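Local coordinates for uncharacterized protein AF0587 (PDB 2Q07) that is of unknown function but, as the C-terminal part of an archaeosine synthase type 1 family member with a PUA domain, probably binds RNA in archaeosine-tRNA biosynthesis, at residues F238-L250 / G288-S298. Sequence-based numbering, arbitrary orientation.
Sequences FEVKGTIFAGGVL and GIAINVKRKFS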
ATOM      1  N   PHE A 238     -34.258   6.328  -2.700  1.00 33.47           N
ATOM      2  CA  PHE A 238     -34.827   4.990  -2.790  1.00 33.62           C
ATOM      3  C   PHE A 238     -34.163   4.074  -1.760  1.00 34.11           C
ATOM      4  O   PHE A 238     -33.071   4.371  -1.269  1.00 34.02           O
ATOM      5  CB  PHE A 238     -34.635   4.440  -4.206  1.00 30.38           C
ATOM      6  CG  PHE A 238     -33.232   4.590  -4.731  1.00 29.95           C
ATOM      7  CD1 PHE A 238     -32.247   3.666  -4.403  1.00 28.48           C
ATOM      8  CD2 PHE A 238     -32.891   5.678  -5.530  1.00 28.25           C
ATOM      9  CE1 PHE A 238     -30.941   3.822  -4.867  1.00 29.41           C
ATOM     10  CE2 PHE A 238     -31.592   5.846  -5.996  1.00 27.05           C
ATOM     11  CZ  PHE A 238     -30.615   4.919  -5.666  1.00 26.10           C
ATOM     12  N   GLU A 239     -34.831   2.971  -1.430  1.00 35.05           N
ATOM     13  CA  GLU A 239     -34.305   2.008  -0.464  1.00 35.49           C
ATOM     14  C   GLU A 239     -33.122   1.292  -1.111  1.00 34.47           C
ATOM     15  O   GLU A 239     -33.295   0.593  -2.105  1.00 35.66           O
ATOM     16  CB  GLU A 239     -35.376   0.972  -0.101  1.00 39.94           C
ATOM     17  CG  GLU A 239     -36.740   1.545   0.286  1.00 44.77           C
ATOM     18  CD  GLU A 239     -36.750   2.218   1.649  1.00 49.03           C
ATOM     19  OE1 GLU A 239     -36.418   1.545   2.653  1.00 51.51           O
ATOM     20  OE2 GLU A 239     -37.099   3.419   1.715  1.00 49.04           O
ATOM     21  N   VAL A 240     -31.924   1.456  -0.558  1.00 32.01           N
ATOM     22  CA  VAL A 240     -30.752   0.806  -1.139  1.00 29.54           C
ATOM     23  C   VAL A 240     -30.694  -0.676  -0.775  1.00 29.31           C
ATOM     24  O   VAL A 240     -30.852  -1.043   0.385  1.00 28.02           O
ATOM     25  CB  VAL A 240     -29.439   1.495  -0.691  1.00 28.39           C
ATOM     26  CG1 VAL A 240     -28.239   0.751  -1.260  1.00 25.03           C
ATOM     27  CG2 VAL A 240     -29.430   2.952  -1.161  1.00 27.44           C
ATOM     28  N   LYS A 241     -30.464  -1.512  -1.782  1.00 30.60           N
ATOM     29  CA  LYS A 241     -30.385  -2.955  -1.607  1.00 33.54           C
ATOM     30  C   LYS A 241     -29.421  -3.625  -2.594  1.00 34.33           C
ATOM     31  O   LYS A 241     -29.783  -3.911  -3.736  1.00 36.39           O
ATOM     32  CB  LYS A 241     -31.775  -3.584  -1.764  1.00 35.86           C
ATOM     33  CG  LYS A 241     -32.768  -3.157  -0.696  1.00 39.86           C
ATOM     34  CD  LYS A 241     -33.991  -4.057  -0.651  1.00 42.56           C
ATOM     35  CE  LYS A 241     -34.919  -3.623   0.477  1.00 45.80           C
ATOM     36  NZ  LYS A 241     -36.068  -4.549   0.690  1.00 47.47           N
ATOM     37  N   GLY A 242     -28.195  -3.867  -2.148  1.00 33.93           N
ATOM     38  CA  GLY A 242     -27.219  -4.524  -2.998  1.00 32.60           C
ATOM     39  C   GLY A 242     -26.634  -3.725  -4.148  1.00 32.31           C
ATOM     40  O   GLY A 242     -25.418  -3.557  -4.223  1.00 32.57           O
ATOM     41  N   THR A 243     -27.486  -3.228  -5.042  1.00 31.71           N
ATOM     42  CA  THR A 243     -27.013  -2.482  -6.207  1.00 30.27           C
ATOM     43  C   THR A 243     -27.610  -1.089  -6.387  1.00 29.09           C
ATOM     44  O   THR A 243     -28.751  -0.836  -6.018  1.00 28.04           O
ATOM     45  CB  THR A 243     -27.299  -3.267  -7.518  1.00 30.81           C
ATOM     46  OG1 THR A 243     -26.709  -4.572  -7.442  1.00 33.50           O
ATOM     47  CG2 THR A 243     -26.720  -2.529  -8.718  1.00 30.77           C
ATOM     48  N   ILE A 244     -26.818  -0.200  -6.978  1.00 27.74           N
ATOM     49  CA  ILE A 244     -27.232   1.167  -7.284  1.00 24.58           C
ATOM     50  C   ILE A 244     -26.857   1.406  -8.746  1.00 24.41           C
ATOM     51  O   ILE A 244     -25.673   1.494  -9.088  1.00 22.69           O
ATOM     52  CB  ILE A 244     -26.506   2.201  -6.398  1.00 24.60           C
ATOM     53  CG1 ILE A 244     -26.946   2.038  -4.944  1.00 24.34           C
ATOM     54  CG2 ILE A 244     -26.818   3.619  -6.882  1.00 24.88           C
ATOM     55  CD1 ILE A 244     -26.189   2.916  -3.979  1.00 21.94           C
ATOM     56  N   PHE A 245     -27.860   1.483  -9.616  1.00 23.23           N
ATOM     57  CA  PHE A 245     -27.596   1.690 -11.035  1.00 22.32           C
ATOM     58  C   PHE A 245     -27.255   3.141 -11.324  1.00 21.63           C
ATOM     59  O   PHE A 245     -27.530   4.023 -10.508  1.00 21.25           O
ATOM     60  CB  PHE A 245     -28.801   1.246 -11.878  1.00 22.20           C
ATOM     61  CG  PHE A 245     -29.120  -0.222 -11.760  1.00 21.58           C
ATOM     62  CD1 PHE A 245     -30.000  -0.683 -10.784  1.00 21.49           C
ATOM     63  CD2 PHE A 245     -28.527  -1.147 -12.616  1.00 21.97           C
ATOM     64  CE1 PHE A 245     -30.287  -2.038 -10.662  1.00 18.55           C
ATOM     65  CE2 PHE A 245     -28.808  -2.511 -12.500  1.00 20.86           C
ATOM     66  CZ  PHE A 245     -29.690  -2.955 -11.522  1.00 19.88           C
ATOM     67  N   ALA A 246     -26.662   3.388 -12.488  1.00 22.66           N
ATOM     68  CA  ALA A 246     -26.268   4.741 -12.872  1.00 23.53           C
ATOM     69  C   ALA A 246     -27.437   5.721 -12.826  1.00 25.10           C
ATOM     70  O   ALA A 246     -27.285   6.863 -12.394  1.00 26.03           O
ATOM     71  CB  ALA A 246     -25.646   4.727 -14.259  1.00 24.60           C
ATOM     72  N   GLY A 247     -28.604   5.265 -13.263  1.00 25.41           N
ATOM     73  CA  GLY A 247     -29.784   6.110 -13.258  1.00 28.08           C
ATOM     74  C   GLY A 247     -30.181   6.613 -11.879  1.00 29.30           C
ATOM     75  O   GLY A 247     -30.888   7.617 -11.767  1.00 27.43           O
ATOM     76  N   GLY A 248     -29.724   5.925 -10.832  1.00 29.75           N
ATOM     77  CA  GLY A 248     -30.053   6.331  -9.474  1.00 31.29           C
ATOM     78  C   GLY A 248     -29.061   7.309  -8.867  1.00 32.41           C
ATOM     79  O   GLY A 248     -29.253   7.791  -7.747  1.00 30.74           O
ATOM     80  N   VAL A 249     -28.006   7.608  -9.619  1.00 34.39           N
ATOM     81  CA  VAL A 249     -26.957   8.521  -9.175  1.00 35.85           C
ATOM     82  C   VAL A 249     -27.224   9.956  -9.615  1.00 37.65           C
ATOM     83  O   VAL A 249     -27.294  10.239 -10.807  1.00 39.47           O
ATOM     84  CB  VAL A 249     -25.592   8.096  -9.746  1.00 36.70           C
ATOM     85  CG1 VAL A 249     -24.512   9.066  -9.300  1.00 36.08           C
ATOM     86  CG2 VAL A 249     -25.271   6.671  -9.320  1.00 35.02           C
ATOM     87  N   LEU A 250     -27.365  10.863  -8.654  1.00 38.07           N
ATOM     88  CA  LEU A 250     -27.607  12.266  -8.973  1.00 40.08           C
ATOM     89  C   LEU A 250     -26.296  12.917  -9.415  1.00 40.97           C
ATOM     90  O   LEU A 250     -26.161  13.352 -10.563  1.00 41.28           O
ATOM     91  CB  LEU A 250     -28.174  12.993  -7.750  1.00 41.17           C
ATOM     92  CG  LEU A 250     -29.563  12.522  -7.304  1.00 42.38           C
ATOM     93  CD1 LEU A 250     -29.864  13.001  -5.892  1.00 41.94           C
ATOM     94  CD2 LEU A 250     -30.604  13.036  -8.287  1.00 41.93           C
ATOM     95  N   GLY A 288     -25.834   0.962 -16.739  1.00 34.27           N
ATOM     96  CA  GLY A 288     -25.254  -0.190 -16.076  1.00 33.81           C
ATOM     97  C   GLY A 288     -25.150  -0.015 -14.572  1.00 33.58           C
ATOM     98  O   GLY A 288     -25.605   0.990 -14.019  1.00 33.30           O
ATOM     99  N   ILE A 289     -24.556  -1.004 -13.908  1.00 33.00           N
ATOM    100  CA  ILE A 289     -24.383  -0.969 -12.458  1.00 32.39           C
ATOM    101  C   ILE A 289     -23.337   0.068 -12.064  1.00 31.38           C
ATOM    102  O   ILE A 289     -22.191   0.001 -12.496  1.00 30.36           O
ATOM    103  CB  ILE A 289     -23.945  -2.346 -11.911  1.00 31.98           C
ATOM    104  CG1 ILE A 289     -25.049  -3.380 -12.153  1.00 32.01           C
ATOM    105  CG2 ILE A 289     -23.631  -2.238 -10.426  1.00 33.12           C
ATOM    106  CD1 ILE A 289     -24.674  -4.804 -11.726  1.00 30.32           C
ATOM    107  N   ALA A 290     -23.742   1.022 -11.230  1.00 31.08           N
ATOM    108  CA  ALA A 290     -22.846   2.082 -10.791  1.00 28.63           C
ATOM    109  C   ALA A 290     -22.038   1.718  -9.550  1.00 28.74           C
ATOM    110  O   ALA A 290     -20.828   1.965  -9.499  1.00 26.95           O
ATOM    111  CB  ALA A 290     -23.640   3.353 -10.534  1.00 30.10           C
ATOM    112  N   ILE A 291     -22.701   1.128  -8.556  1.00 26.19           N
ATOM    113  CA  ILE A 291     -22.030   0.770  -7.312  1.00 26.04           C
ATOM    114  C   ILE A 291     -22.514  -0.534  -6.685  1.00 26.88           C
ATOM    115  O   ILE A 291     -23.709  -0.799  -6.622  1.00 26.88           O
ATOM    116  CB  ILE A 291     -22.239   1.854  -6.235  1.00 25.04           C
ATOM    117  CG1 ILE A 291     -21.825   3.226  -6.762  1.00 23.85           C
ATOM    118  CG2 ILE A 291     -21.461   1.486  -4.979  1.00 26.00           C
ATOM    119  CD1 ILE A 291     -22.094   4.358  -5.782  1.00 25.88           C
ATOM    120  N   ASN A 292     -21.573  -1.342  -6.215  1.00 27.76           N
ATOM    121  CA  ASN A 292     -21.910  -2.578  -5.527  1.00 26.91           C
ATOM    122  C   ASN A 292     -21.884  -2.179  -4.047  1.00 25.28           C
ATOM    123  O   ASN A 292     -20.829  -1.870  -3.494  1.00 23.92           O
ATOM    124  CB  ASN A 292     -20.871  -3.658  -5.833  1.00 30.11           C
ATOM    125  CG  ASN A 292     -20.902  -4.102  -7.297  1.00 31.77           C
ATOM    126  OD1 ASN A 292     -21.854  -4.743  -7.740  1.00 33.19           O
ATOM    127  ND2 ASN A 292     -19.864  -3.754  -8.049  1.00 33.57           N
ATOM    128  N   VAL A 293     -23.055  -2.157  -3.425  1.00 23.63           N
ATOM    129  CA  VAL A 293     -23.188  -1.751  -2.025  1.00 22.97           C
ATOM    130  C   VAL A 293     -22.638  -2.747  -1.010  1.00 21.25           C
ATOM    131  O   VAL A 293     -22.945  -3.936  -1.059  1.00 17.52           O
ATOM    132  CB  VAL A 293     -24.676  -1.471  -1.682  1.00 20.31           C
ATOM    133  CG1 VAL A 293     -24.812  -0.998  -0.241  1.00 23.44           C
ATOM    134  CG2 VAL A 293     -25.231  -0.450  -2.638  1.00 22.72           C
ATOM    135  N   LYS A 294     -21.814  -2.251  -0.092  1.00 23.40           N
ATOM    136  CA  LYS A 294     -21.255  -3.096   0.954  1.00 24.43           C
ATOM    137  C   LYS A 294     -22.066  -2.915   2.234  1.00 25.49           C
ATOM    138  O   LYS A 294     -22.351  -3.878   2.941  1.00 25.81           O
ATOM    139  CB  LYS A 294     -19.783  -2.754   1.224  1.00 25.64           C
ATOM    140  CG  LYS A 294     -18.807  -3.308   0.188  1.00 30.25           C
ATOM    141  CD  LYS A 294     -17.381  -3.407   0.744  1.00 35.89           C
ATOM    142  CE  LYS A 294     -16.499  -4.297  -0.142  1.00 38.75           C
ATOM    143  NZ  LYS A 294     -15.162  -4.616   0.457  1.00 41.30           N
ATOM    144  N   ARG A 295     -22.452  -1.679   2.528  1.00 24.48           N
ATOM    145  CA  ARG A 295     -23.214  -1.420   3.739  1.00 26.24           C
ATOM    146  C   ARG A 295     -23.762   0.005   3.757  1.00 25.27           C
ATOM    147  O   ARG A 295     -23.370   0.849   2.948  1.00 26.69           O
ATOM    148  CB  ARG A 295     -22.324  -1.658   4.970  1.00 25.68           C
ATOM    149  CG  ARG A 295     -21.228  -0.607   5.167  1.00 30.19           C
ATOM    150  CD  ARG A 295     -20.173  -1.015   6.204  1.00 32.32           C
ATOM    151  NE  ARG A 295     -19.115  -1.842   5.627  1.00 33.72           N
ATOM    152  CZ  ARG A 295     -19.201  -3.153   5.429  1.00 37.06           C
ATOM    153  NH1 ARG A 295     -20.309  -3.812   5.774  1.00 38.57           N
ATOM    154  NH2 ARG A 295     -18.189  -3.805   4.867  1.00 32.33           N
ATOM    155  N   LYS A 296     -24.677   0.262   4.682  1.00 23.23           N
ATOM    156  CA  LYS A 296     -25.267   1.581   4.811  1.00 23.91           C
ATOM    157  C   LYS A 296     -25.585   1.908   6.261  1.00 22.79           C
ATOM    158  O   LYS A 296     -25.736   1.014   7.100  1.00 20.64           O
ATOM    159  CB  LYS A 296     -26.528   1.684   3.949  1.00 24.42           C
ATOM    160  CG  LYS A 296     -27.516   0.555   4.153  1.00 27.27           C
ATOM    161  CD  LYS A 296     -28.745   0.761   3.282  1.00 30.20           C
ATOM    162  CE  LYS A 296     -29.820  -0.289   3.555  1.00 29.78           C
ATOM    163  NZ  LYS A 296     -31.095   0.086   2.871  1.00 33.30           N
ATOM    164  N   PHE A 297     -25.677   3.199   6.553  1.00 22.24           N
ATOM    165  CA  PHE A 297     -25.964   3.649   7.902  1.00 21.35           C
ATOM    166  C   PHE A 297     -27.192   4.574   7.926  1.00 24.77           C
ATOM    167  O   PHE A 297     -27.365   5.419   7.048  1.00 22.22           O
ATOM    168  CB  PHE A 297     -24.737   4.370   8.472  1.00 19.64           C
ATOM    169  CG  PHE A 297     -23.423   3.752   8.056  1.00 18.61           C
ATOM    170  CD1 PHE A 297     -22.668   4.321   7.022  1.00 18.49           C
ATOM    171  CD2 PHE A 297     -22.963   2.584   8.654  1.00 19.24           C
ATOM    172  CE1 PHE A 297     -21.478   3.733   6.591  1.00 17.76           C
ATOM    173  CE2 PHE A 297     -21.762   1.982   8.228  1.00 19.96           C
ATOM    174  CZ  PHE A 297     -21.021   2.562   7.194  1.00 18.00           C
ATOM    175  N   SER A 298     -28.037   4.407   8.940  1.00 28.50           N
ATOM    176  CA  SER A 298     -29.248   5.214   9.078  1.00 31.49           C
ATOM    177  C   SER A 298     -28.977   6.522   9.805  1.00 32.52           C
ATOM    178  O   SER A 298     -29.163   7.601   9.199  1.00 34.78           O
ATOM    179  CB  SER A 298     -30.307   4.433   9.847  1.00 30.79           C
ATOM    180  OG  SER A 298     -30.503   3.161   9.266  1.00 35.09           O
TER
HETATM  181  O   HOH W   1     -32.272   2.633   2.185  1.00 19.94           O
HETATM  182  O   HOH W   2     -23.497  -5.857  -2.928  1.00 40.61           O
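Ile244 O takes two backbone N-H groups at once, Ala290 N at 2.9 Å and Ile291 N at 3.0 Å, the signature of a classic beta bulge in the PUA domain. The short strand 243-245, an edge strand of the mixed sheet, runs antiparallel to 289-297, the last strand of the domain. Ile291 N lies in the carbonyl plane, Ala290 N tilts 17° from it, and the bulge shifts the register by one residue. Ala290 has a small side chain, which suits the tight spot where its CB sits 3.1 Å from Ile244 O and also meets Val249 CG2. Gly242 takes a positive phi (72°) that favours glycine, and its O accepts from Val293 N. Val293 CG2 packs on Val240 CG1 (3.5 Å) and Ile244 CD1, branched apolar chains filling a core to which Phe264 and Ile235 also contribute. On the face carrying Thr243 and Asn292, the Thr243 methyl, CG2, supplies the apolar contact to Ile289 CG2 and lies 4.0 Å above the centre of the Phe245 ring. With CG between backbone N and carbonyl carbon (chi1 51°), the long, extended Lys296 carries NZ to a lone pair of Val240 O (2.7 Å), and one water bridges NZ to Val240 N.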